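Local coordinates for protein putative adenosine kinase (Schistosoma mansoni, PDB 3VAS) that probably catalyses the ATP-dependent phosphorylation of adenosine to AMP, as an adenosine kinase of the ribokinase-like pfkB family, and is captured here with adenosine bound, at residues V57-K62 with V153-A158; R47-K52 with M64-E69. All blocks are in the same frame, centred on the assembly; numbering follows the deposited sequence.

Contact 1: residues V57-K62 with V153-A158. With ADN (adenosine), chain C.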
ATOM      1  N   VAL A  57      -1.217  13.558  -3.422  1.00 26.25           N
ATOM      2  CA  VAL A  57      -1.406  13.931  -4.816  1.00 25.09           C
ATOM      3  C   VAL A  57      -0.149  13.615  -5.620  1.00 26.70           C
ATOM      4  O   VAL A  57       0.965  13.629  -5.084  1.00 30.22           O
ATOM      5  CB  VAL A  57      -1.774  15.427  -4.978  1.00 28.12           C
ATOM      6  CG1 VAL A  57      -3.058  15.735  -4.235  1.00 34.94           C
ATOM      7  CG2 VAL A  57      -0.650  16.329  -4.489  1.00 24.51           C
ATOM      8  N   LEU A  58      -0.336  13.307  -6.898  1.00 23.42           N
ATOM      9  CA  LEU A  58       0.781  13.116  -7.807  1.00 21.99           C
ATOM     10  C   LEU A  58       1.217  14.486  -8.300  1.00 26.20           C
ATOM     11  O   LEU A  58       0.394  15.258  -8.794  1.00 30.09           O
ATOM     12  CB  LEU A  58       0.360  12.240  -8.988  1.00 21.03           C
ATOM     13  CG  LEU A  58      -0.120  10.820  -8.661  1.00 23.89           C
ATOM     14  CD1 LEU A  58      -0.527  10.079  -9.923  1.00 23.61           C
ATOM     15  CD2 LEU A  58       0.945  10.028  -7.909  1.00 17.94           C
ATOM     16  N   ALA A  59       2.506  14.786  -8.160  1.00 26.89           N
ATOM     17  CA  ALA A  59       3.058  16.079  -8.564  1.00 29.11           C
ATOM     18  C   ALA A  59       2.665  16.483  -9.982  1.00 33.62           C
ATOM     19  O   ALA A  59       2.824  15.713 -10.929  1.00 35.51           O
ATOM     20  CB  ALA A  59       4.576  16.087  -8.421  1.00 24.33           C
ATOM     21  N   GLU A  60       2.122  17.689 -10.101  1.00 34.78           N
ATOM     22  CA  GLU A  60       1.919  18.339 -11.386  1.00 35.50           C
ATOM     23  C   GLU A  60       2.968  19.439 -11.467  1.00 37.40           C
ATOM     24  O   GLU A  60       3.761  19.606 -10.537  1.00 32.93           O
ATOM     25  CB  GLU A  60       0.518  18.934 -11.469  1.00 38.31           C
ATOM     26  CG  GLU A  60      -0.601  17.924 -11.253  1.00 43.45           C
ATOM     27  CD  GLU A  60      -1.967  18.580 -11.135  1.00 51.67           C
ATOM     28  OE1 GLU A  60      -2.232  19.548 -11.884  1.00 57.81           O
ATOM     29  OE2 GLU A  60      -2.771  18.135 -10.286  1.00 50.81           O
ATOM     30  N   GLU A  61       2.979  20.193 -12.562  1.00 41.28           N
ATOM     31  CA  GLU A  61       4.023  21.198 -12.757  1.00 40.80           C
ATOM     32  C   GLU A  61       4.014  22.261 -11.656  1.00 34.66           C
ATOM     33  O   GLU A  61       5.073  22.714 -11.216  1.00 33.00           O
ATOM     34  CB  GLU A  61       3.931  21.840 -14.146  1.00 46.08           C
ATOM     35  CG  GLU A  61       5.221  22.525 -14.589  1.00 52.93           C
ATOM     36  CD  GLU A  61       6.439  21.603 -14.507  1.00 58.65           C
ATOM     37  OE1 GLU A  61       6.319  20.413 -14.877  1.00 61.92           O
ATOM     38  OE2 GLU A  61       7.516  22.066 -14.067  1.00 57.52           O
ATOM     39  N   LYS A  62       2.822  22.629 -11.192  1.00 29.13           N
ATOM     40  CA  LYS A  62       2.690  23.610 -10.117  1.00 30.88           C
ATOM     41  C   LYS A  62       3.269  23.125  -8.785  1.00 30.20           C
ATOM     42  O   LYS A  62       3.539  23.929  -7.894  1.00 33.42           O
ATOM     43  CB  LYS A  62       1.226  24.018  -9.931  1.00 35.17           C
ATOM     44  CG  LYS A  62       0.310  22.908  -9.444  1.00 38.14           C
ATOM     45  CD  LYS A  62      -1.140  23.378  -9.394  1.00 42.99           C
ATOM     46  CE  LYS A  62      -2.063  22.298  -8.842  1.00 45.89           C
ATOM     47  NZ  LYS A  62      -3.502  22.632  -9.065  1.00 48.21           N
ATOM     48  N   VAL A 153       3.145  14.723  -1.428  1.00 26.44           N
ATOM     49  CA  VAL A 153       3.235  15.026  -2.851  1.00 21.49           C
ATOM     50  C   VAL A 153       4.242  14.079  -3.497  1.00 20.61           C
ATOM     51  O   VAL A 153       5.432  14.110  -3.181  1.00 21.06           O
ATOM     52  CB  VAL A 153       3.642  16.487  -3.111  1.00 24.08           C
ATOM     53  CG1 VAL A 153       3.589  16.797  -4.611  1.00 23.94           C
ATOM     54  CG2 VAL A 153       2.736  17.432  -2.333  1.00 25.77           C
ATOM     55  N   THR A 154       3.755  13.236  -4.400  1.00 19.69           N
ATOM     56  CA  THR A 154       4.563  12.166  -4.961  1.00 18.97           C
ATOM     57  C   THR A 154       5.052  12.447  -6.378  1.00 21.04           C
ATOM     58  O   THR A 154       4.262  12.763  -7.265  1.00 19.33           O
ATOM     59  CB  THR A 154       3.775  10.847  -4.984  1.00 17.96           C
ATOM     60  OG1 THR A 154       3.416  10.495  -3.644  1.00 17.84           O
ATOM     61  CG2 THR A 154       4.611   9.733  -5.593  1.00 17.46           C
ATOM     62  N   TYR A 155       6.362  12.340  -6.572  1.00 19.51           N
ATOM     63  CA  TYR A 155       6.956  12.358  -7.905  1.00 20.71           C
ATOM     64  C   TYR A 155       7.393  10.936  -8.243  1.00 20.57           C
ATOM     65  O   TYR A 155       8.392  10.445  -7.720  1.00 19.26           O
ATOM     66  CB  TYR A 155       8.156  13.307  -7.968  1.00 26.06           C
ATOM     67  CG  TYR A 155       8.742  13.432  -9.363  1.00 32.18           C
ATOM     68  CD1 TYR A 155       8.084  14.159 -10.347  1.00 34.38           C
ATOM     69  CD2 TYR A 155       9.941  12.812  -9.698  1.00 33.42           C
ATOM     70  CE1 TYR A 155       8.599  14.270 -11.624  1.00 38.22           C
ATOM     71  CE2 TYR A 155      10.468  12.919 -10.979  1.00 36.79           C
ATOM     72  CZ  TYR A 155       9.791  13.651 -11.935  1.00 40.49           C
ATOM     73  OH  TYR A 155      10.298  13.769 -13.210  1.00 46.86           O
ATOM     74  N   LEU A 156       6.626  10.274  -9.098  1.00 18.74           N
ATOM     75  CA  LEU A 156       6.821   8.853  -9.361  1.00 20.30           C
ATOM     76  C   LEU A 156       8.173   8.525  -9.991  1.00 23.23           C
ATOM     77  O   LEU A 156       8.758   7.484  -9.687  1.00 24.11           O
ATOM     78  CB  LEU A 156       5.679   8.303 -10.214  1.00 20.11           C
ATOM     79  CG  LEU A 156       4.363   8.124  -9.448  1.00 22.88           C
ATOM     80  CD1 LEU A 156       3.231   7.712 -10.383  1.00 17.17           C
ATOM     81  CD2 LEU A 156       4.540   7.105  -8.338  1.00 16.65           C
ATOM     82  N   GLY A 157       8.657   9.411 -10.860  1.00 23.12           N
ATOM     83  CA  GLY A 157       9.969   9.260 -11.473  1.00 23.12           C
ATOM     84  C   GLY A 157      10.200   7.904 -12.116  1.00 25.19           C
ATOM     85  O   GLY A 157       9.405   7.454 -12.945  1.00 20.50           O
ATOM     86  N   ALA A 158      11.274   7.238 -11.704  1.00 20.94           N
ATOM     87  CA  ALA A 158      11.668   5.956 -12.287  1.00 27.03           C
ATOM     88  C   ALA A 158      10.588   4.873 -12.201  1.00 28.91           C
ATOM     89  O   ALA A 158      10.517   4.001 -13.070  1.00 20.86           O
ATOM     90  CB  ALA A 158      12.957   5.466 -11.653  1.00 25.58           C
TER
HETATM   91  O5' ADN C 401       1.178   4.946   3.039  1.00 27.17           O
HETATM   92  C5' ADN C 401       2.265   5.867   3.113  1.00 25.47           C
HETATM   93  C4' ADN C 401       3.285   5.599   2.033  1.00 23.30           C
HETATM   94  O4' ADN C 401       2.690   5.808   0.742  1.00 17.99           O
HETATM   95  C3' ADN C 401       4.544   6.474   2.053  1.00 22.74           C
HETATM   96  O3' ADN C 401       5.659   5.698   2.494  1.00 20.24           O
HETATM   97  C2' ADN C 401       4.754   6.874   0.575  1.00 23.49           C
HETATM   98  O2' ADN C 401       6.057   6.647   0.084  1.00 25.17           O
HETATM   99  C1' ADN C 401       3.728   6.016  -0.168  1.00 21.13           C
HETATM  100  N9  ADN C 401       3.196   6.624  -1.388  1.00 17.71           N
HETATM  101  C8  ADN C 401       2.785   7.868  -1.540  1.00 18.02           C
HETATM  102  N7  ADN C 401       2.369   8.026  -2.944  1.00 19.53           N
HETATM  103  C5  ADN C 401       2.573   6.780  -3.609  1.00 15.85           C
HETATM  104  C6  ADN C 401       2.356   6.376  -4.922  1.00 14.75           C
HETATM  105  N6  ADN C 401       1.828   7.308  -5.882  1.00 15.22           N
HETATM  106  N1  ADN C 401       2.657   5.074  -5.301  1.00 15.86           N
HETATM  107  C2  ADN C 401       3.161   4.181  -4.390  1.00 16.76           C
HETATM  108  N3  ADN C 401       3.373   4.577  -3.095  1.00 17.32           N
HETATM  109  C4  ADN C 401       3.069   5.910  -2.718  1.00 16.30           C
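Thr154 O accepts the shorter of the two backbone hydrogen bonds here, 2.8 Å from Ala59 N; the N-H points almost straight at the oxygen (172°), although the donor lies tilted from the carbonyl plane. The same oxygen receives a CA-H...O contact from Leu58. One step back, Thr154 N donates to Val57 O over 2.9 Å, and that carbonyl in turn takes a CA-H...O contact from Val153 CA. Two successive bonds of this kind, with Val57 beside Val153 and Leu58 beside Thr154, define a parallel pairing.

The valines meet through CG2 to CG2 at 4.2 Å, on the opposite sheet face from the adenosine. Ala59 CB sits against Val153 CG1 (4.0 Å) and at the edge of the Tyr155 ring.

On the ligand side, Thr154 has CG2 anti to the backbone N and OG1 beside it (chi1 -61°). OG1 thus comes within 2.8 Å of adenosine N7, while CG2 lies near N6. The leucines approach that exocyclic nitrogen as well: Leu58 CD2 is 3.5 Å and Leu156 CD2 3.7 Å from N6, and Leu58 CD2 also touches Leu156 CD1. Asn190 of helix 189-205 packs on both leucines. A parallel strand pair whose one face presents Leu58, Thr154 and Leu156 to the base thus forms a wall of the adenosine pocket in this ribokinase-like fold.

Contact 2: residues R47-K52 with M64-E69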
ATOM      1  N   ARG A  47      -1.247  25.843   1.912  1.00 40.09           N
ATOM      2  CA  ARG A  47      -2.009  26.790   1.100  1.00 43.45           C
ATOM      3  C   ARG A  47      -1.330  26.989  -0.254  1.00 38.85           C
ATOM      4  O   ARG A  47      -1.973  26.936  -1.304  1.00 35.42           O
ATOM      5  CB  ARG A  47      -2.158  28.138   1.819  1.00 49.47           C
ATOM      6  CG  ARG A  47      -2.595  28.032   3.280  1.00 55.17           C
ATOM      7  CD  ARG A  47      -3.010  29.388   3.853  1.00 61.30           C
ATOM      8  NE  ARG A  47      -1.997  30.424   3.645  1.00 64.33           N
ATOM      9  CZ  ARG A  47      -1.063  30.759   4.532  1.00 64.18           C
ATOM     10  NH1 ARG A  47      -1.000  30.140   5.706  1.00 62.24           N
ATOM     11  NH2 ARG A  47      -0.189  31.717   4.243  1.00 64.32           N
ATOM     12  N   LYS A  48      -0.019  27.211  -0.211  1.00 36.81           N
ATOM     13  CA  LYS A  48       0.790  27.420  -1.406  1.00 32.84           C
ATOM     14  C   LYS A  48       0.612  26.313  -2.447  1.00 31.20           C
ATOM     15  O   LYS A  48       0.482  26.589  -3.640  1.00 29.76           O
ATOM     16  CB  LYS A  48       2.263  27.551  -1.012  1.00 30.99           C
ATOM     17  CG  LYS A  48       3.229  27.751  -2.172  1.00 33.80           C
ATOM     18  CD  LYS A  48       4.617  28.091  -1.645  1.00 33.35           C
ATOM     19  CE  LYS A  48       5.624  28.255  -2.764  1.00 30.41           C
ATOM     20  NZ  LYS A  48       6.943  28.685  -2.232  1.00 31.13           N
ATOM     21  N   TYR A  49       0.589  25.063  -1.994  1.00 28.46           N
ATOM     22  CA  TYR A  49       0.477  23.931  -2.913  1.00 27.01           C
ATOM     23  C   TYR A  49      -0.910  23.295  -2.928  1.00 32.31           C
ATOM     24  O   TYR A  49      -1.096  22.228  -3.519  1.00 31.38           O
ATOM     25  CB  TYR A  49       1.543  22.875  -2.605  1.00 25.50           C
ATOM     26  CG  TYR A  49       2.945  23.368  -2.852  1.00 29.77           C
ATOM     27  CD1 TYR A  49       3.745  23.820  -1.809  1.00 25.93           C
ATOM     28  CD2 TYR A  49       3.462  23.406  -4.137  1.00 26.92           C
ATOM     29  CE1 TYR A  49       5.022  24.280  -2.042  1.00 31.31           C
ATOM     30  CE2 TYR A  49       4.734  23.863  -4.378  1.00 26.66           C
ATOM     31  CZ  TYR A  49       5.509  24.297  -3.334  1.00 25.68           C
ATOM     32  OH  TYR A  49       6.775  24.752  -3.592  1.00 26.08           O
ATOM     33  N   ASN A  50      -1.871  23.958  -2.284  1.00 34.09           N
ATOM     34  CA  ASN A  50      -3.245  23.464  -2.196  1.00 36.46           C
ATOM     35  C   ASN A  50      -3.328  22.012  -1.717  1.00 36.85           C
ATOM     36  O   ASN A  50      -3.980  21.181  -2.345  1.00 38.20           O
ATOM     37  CB  ASN A  50      -3.960  23.622  -3.540  1.00 37.99           C
ATOM     38  CG  ASN A  50      -5.472  23.614  -3.399  1.00 42.31           C
ATOM     39  OD1 ASN A  50      -6.008  23.890  -2.325  1.00 44.59           O
ATOM     40  ND2 ASN A  50      -6.167  23.295  -4.486  1.00 44.04           N
ATOM     41  N   LEU A  51      -2.658  21.718  -0.607  1.00 34.60           N
ATOM     42  CA  LEU A  51      -2.598  20.356  -0.082  1.00 34.53           C
ATOM     43  C   LEU A  51      -3.635  20.130   1.013  1.00 39.78           C
ATOM     44  O   LEU A  51      -4.008  21.060   1.729  1.00 42.11           O
ATOM     45  CB  LEU A  51      -1.198  20.052   0.452  1.00 30.59           C
ATOM     46  CG  LEU A  51      -0.065  20.271  -0.554  1.00 27.45           C
ATOM     47  CD1 LEU A  51       1.278  19.941   0.068  1.00 28.43           C
ATOM     48  CD2 LEU A  51      -0.296  19.447  -1.813  1.00 25.77           C
ATOM     49  N   LYS A  52      -4.083  18.887   1.144  1.00 41.13           N
ATOM     50  CA  LYS A  52      -5.161  18.548   2.065  1.00 47.61           C
ATOM     51  C   LYS A  52      -4.717  17.541   3.124  1.00 49.95           C
ATOM     52  O   LYS A  52      -3.755  16.796   2.922  1.00 48.14           O
ATOM     53  CB  LYS A  52      -6.357  17.997   1.283  1.00 51.18           C
ATOM     54  CG  LYS A  52      -6.914  18.967   0.251  1.00 56.88           C
ATOM     55  CD  LYS A  52      -7.494  18.238  -0.955  1.00 61.63           C
ATOM     56  CE  LYS A  52      -8.666  17.345  -0.571  1.00 66.13           C
ATOM     57  NZ  LYS A  52      -9.251  16.644  -1.752  1.00 66.15           N
ATOM     58  N   MET A  64       6.128  21.232  -8.542  1.00 26.71           N
ATOM     59  CA  MET A  64       7.530  20.834  -8.685  1.00 24.89           C
ATOM     60  C   MET A  64       8.525  21.573  -7.799  1.00 26.21           C
ATOM     61  O   MET A  64       9.549  21.009  -7.422  1.00 27.98           O
ATOM     62  CB  MET A  64       7.975  20.888 -10.149  1.00 25.23           C
ATOM     63  CG  MET A  64       7.334  19.822 -11.019  1.00 27.71           C
ATOM     64  SD  MET A  64       7.512  18.150 -10.349  1.00 35.53           S
ATOM     65  CE  MET A  64       6.503  17.234 -11.517  1.00 51.51           C
ATOM     66  N   THR A  65       8.226  22.820  -7.451  1.00 26.65           N
ATOM     67  CA  THR A  65       9.151  23.601  -6.627  1.00 27.72           C
ATOM     68  C   THR A  65       9.258  23.079  -5.198  1.00 26.93           C
ATOM     69  O   THR A  65      10.206  23.416  -4.488  1.00 27.47           O
ATOM     70  CB  THR A  65       8.769  25.093  -6.582  1.00 28.34           C
ATOM     71  OG1 THR A  65       7.397  25.223  -6.190  1.00 27.25           O
ATOM     72  CG2 THR A  65       8.977  25.747  -7.951  1.00 27.52           C
ATOM     73  N   ILE A  66       8.297  22.252  -4.785  1.00 26.10           N
ATOM     74  CA  ILE A  66       8.246  21.759  -3.408  1.00 23.34           C
ATOM     75  C   ILE A  66       9.505  20.975  -3.025  1.00 24.08           C
ATOM     76  O   ILE A  66       9.970  21.054  -1.887  1.00 25.88           O
ATOM     77  CB  ILE A  66       6.961  20.923  -3.123  1.00 25.20           C
ATOM     78  CG1 ILE A  66       6.678  20.873  -1.626  1.00 28.89           C
ATOM     79  CG2 ILE A  66       7.062  19.506  -3.696  1.00 21.24           C
ATOM     80  CD1 ILE A  66       5.444  20.070  -1.267  1.00 31.57           C
ATOM     81  N   TYR A  67      10.074  20.251  -3.981  1.00 23.89           N
ATOM     82  CA  TYR A  67      11.236  19.412  -3.698  1.00 28.84           C
ATOM     83  C   TYR A  67      12.495  20.232  -3.425  1.00 33.58           C
ATOM     84  O   TYR A  67      13.255  19.922  -2.511  1.00 36.05           O
ATOM     85  CB  TYR A  67      11.447  18.383  -4.814  1.00 24.78           C
ATOM     86  CG  TYR A  67      10.216  17.533  -5.024  1.00 23.18           C
ATOM     87  CD1 TYR A  67       9.866  16.545  -4.108  1.00 25.63           C
ATOM     88  CD2 TYR A  67       9.389  17.736  -6.116  1.00 21.88           C
ATOM     89  CE1 TYR A  67       8.730  15.775  -4.284  1.00 25.28           C
ATOM     90  CE2 TYR A  67       8.249  16.973  -6.300  1.00 23.43           C
ATOM     91  CZ  TYR A  67       7.924  15.998  -5.385  1.00 24.35           C
ATOM     92  OH  TYR A  67       6.791  15.244  -5.575  1.00 23.72           O
ATOM     93  N   ASP A  68      12.707  21.285  -4.206  1.00 38.34           N
ATOM     94  CA  ASP A  68      13.802  22.209  -3.936  1.00 41.13           C
ATOM     95  C   ASP A  68      13.523  22.975  -2.652  1.00 38.76           C
ATOM     96  O   ASP A  68      14.437  23.270  -1.881  1.00 41.20           O
ATOM     97  CB  ASP A  68      13.986  23.193  -5.093  1.00 47.34           C
ATOM     98  CG  ASP A  68      14.610  22.550  -6.318  1.00 52.26           C
ATOM     99  OD1 ASP A  68      15.439  21.630  -6.152  1.00 53.25           O
ATOM    100  OD2 ASP A  68      14.271  22.969  -7.447  1.00 55.01           O
ATOM    101  N   GLU A  69      12.250  23.283  -2.423  1.00 33.32           N
ATOM    102  CA  GLU A  69      11.853  24.090  -1.278  1.00 30.90           C
ATOM    103  C   GLU A  69      12.085  23.388   0.063  1.00 29.40           C
ATOM    104  O   GLU A  69      12.681  23.967   0.971  1.00 29.03           O
ATOM    105  CB  GLU A  69      10.395  24.538  -1.403  1.00 30.27           C
ATOM    106  CG  GLU A  69       9.985  25.562  -0.357  1.00 33.59           C
ATOM    107  CD  GLU A  69       8.711  26.305  -0.719  1.00 36.79           C
ATOM    108  OE1 GLU A  69       7.949  25.813  -1.579  1.00 35.94           O
ATOM    109  OE2 GLU A  69       8.472  27.387  -0.142  1.00 38.26           O
TER
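Tyr49 OH donates to Glu69 OE1 over 2.6 Å and accepts from Thr65 OG1 at 2.7 Å, so two side chains one helical turn apart grip the phenol oxygen. Both partner oxygens lie at the ring edge, in its plane, and the ring stands 68° from the Glu69 carboxylate. The tight part is the ring face: Ile66 CB sits 4.0 Å from the ring centroid and 23° off its normal, a CH-pi contact, while Lys48 CG lies over the opposite face toward the rim. Further in, Leu51 CD1 only just reaches Ile66 CD1, at 4.4 Å.

The outer side is looser and polar. Lys48, its chain fully extended with CG anti to the backbone N, brings NZ to Glu69 OE2 at 2.9 Å, on the syn side but 29° out of the carboxylate plane; its second bond, to OE1, is weak. Lys48 and Thr65 are both solvent-exposed.

Asn50, at positive phi, closes helix 44-48 in a Schellman motif just after Tyr49. Since OE1 accepts the phenol hydrogen bond and OE2 the stronger ammonium bond, the carboxylate joins a buried tyrosine to a surface lysine, and the nearby positive charge probably favours the ionised form of Glu69.

The two contacts interlock along the chain: helix 44-48, strand 55-58 and helix 65-70 follow one another, so the segments of contact 1 and contact 2 alternate. Their centres lie 11 Å apart. Tyr67 joins them directly, its OH standing 3.0 Å from Val153 O in a weak hydrogen bond, and Met64 CE comes to 3.6 Å from Tyr155 CE1. Helix 65-70 also sets Ile66 on Val153, and Leu51 touches the same valine. Contact 2 therefore backs the strand pair on its Val57 and Val153 face, whereas the other face meets the ligand. The Leu51 side chain is about 12 Å from the adenosine, which places contact 2 behind the pocket wall.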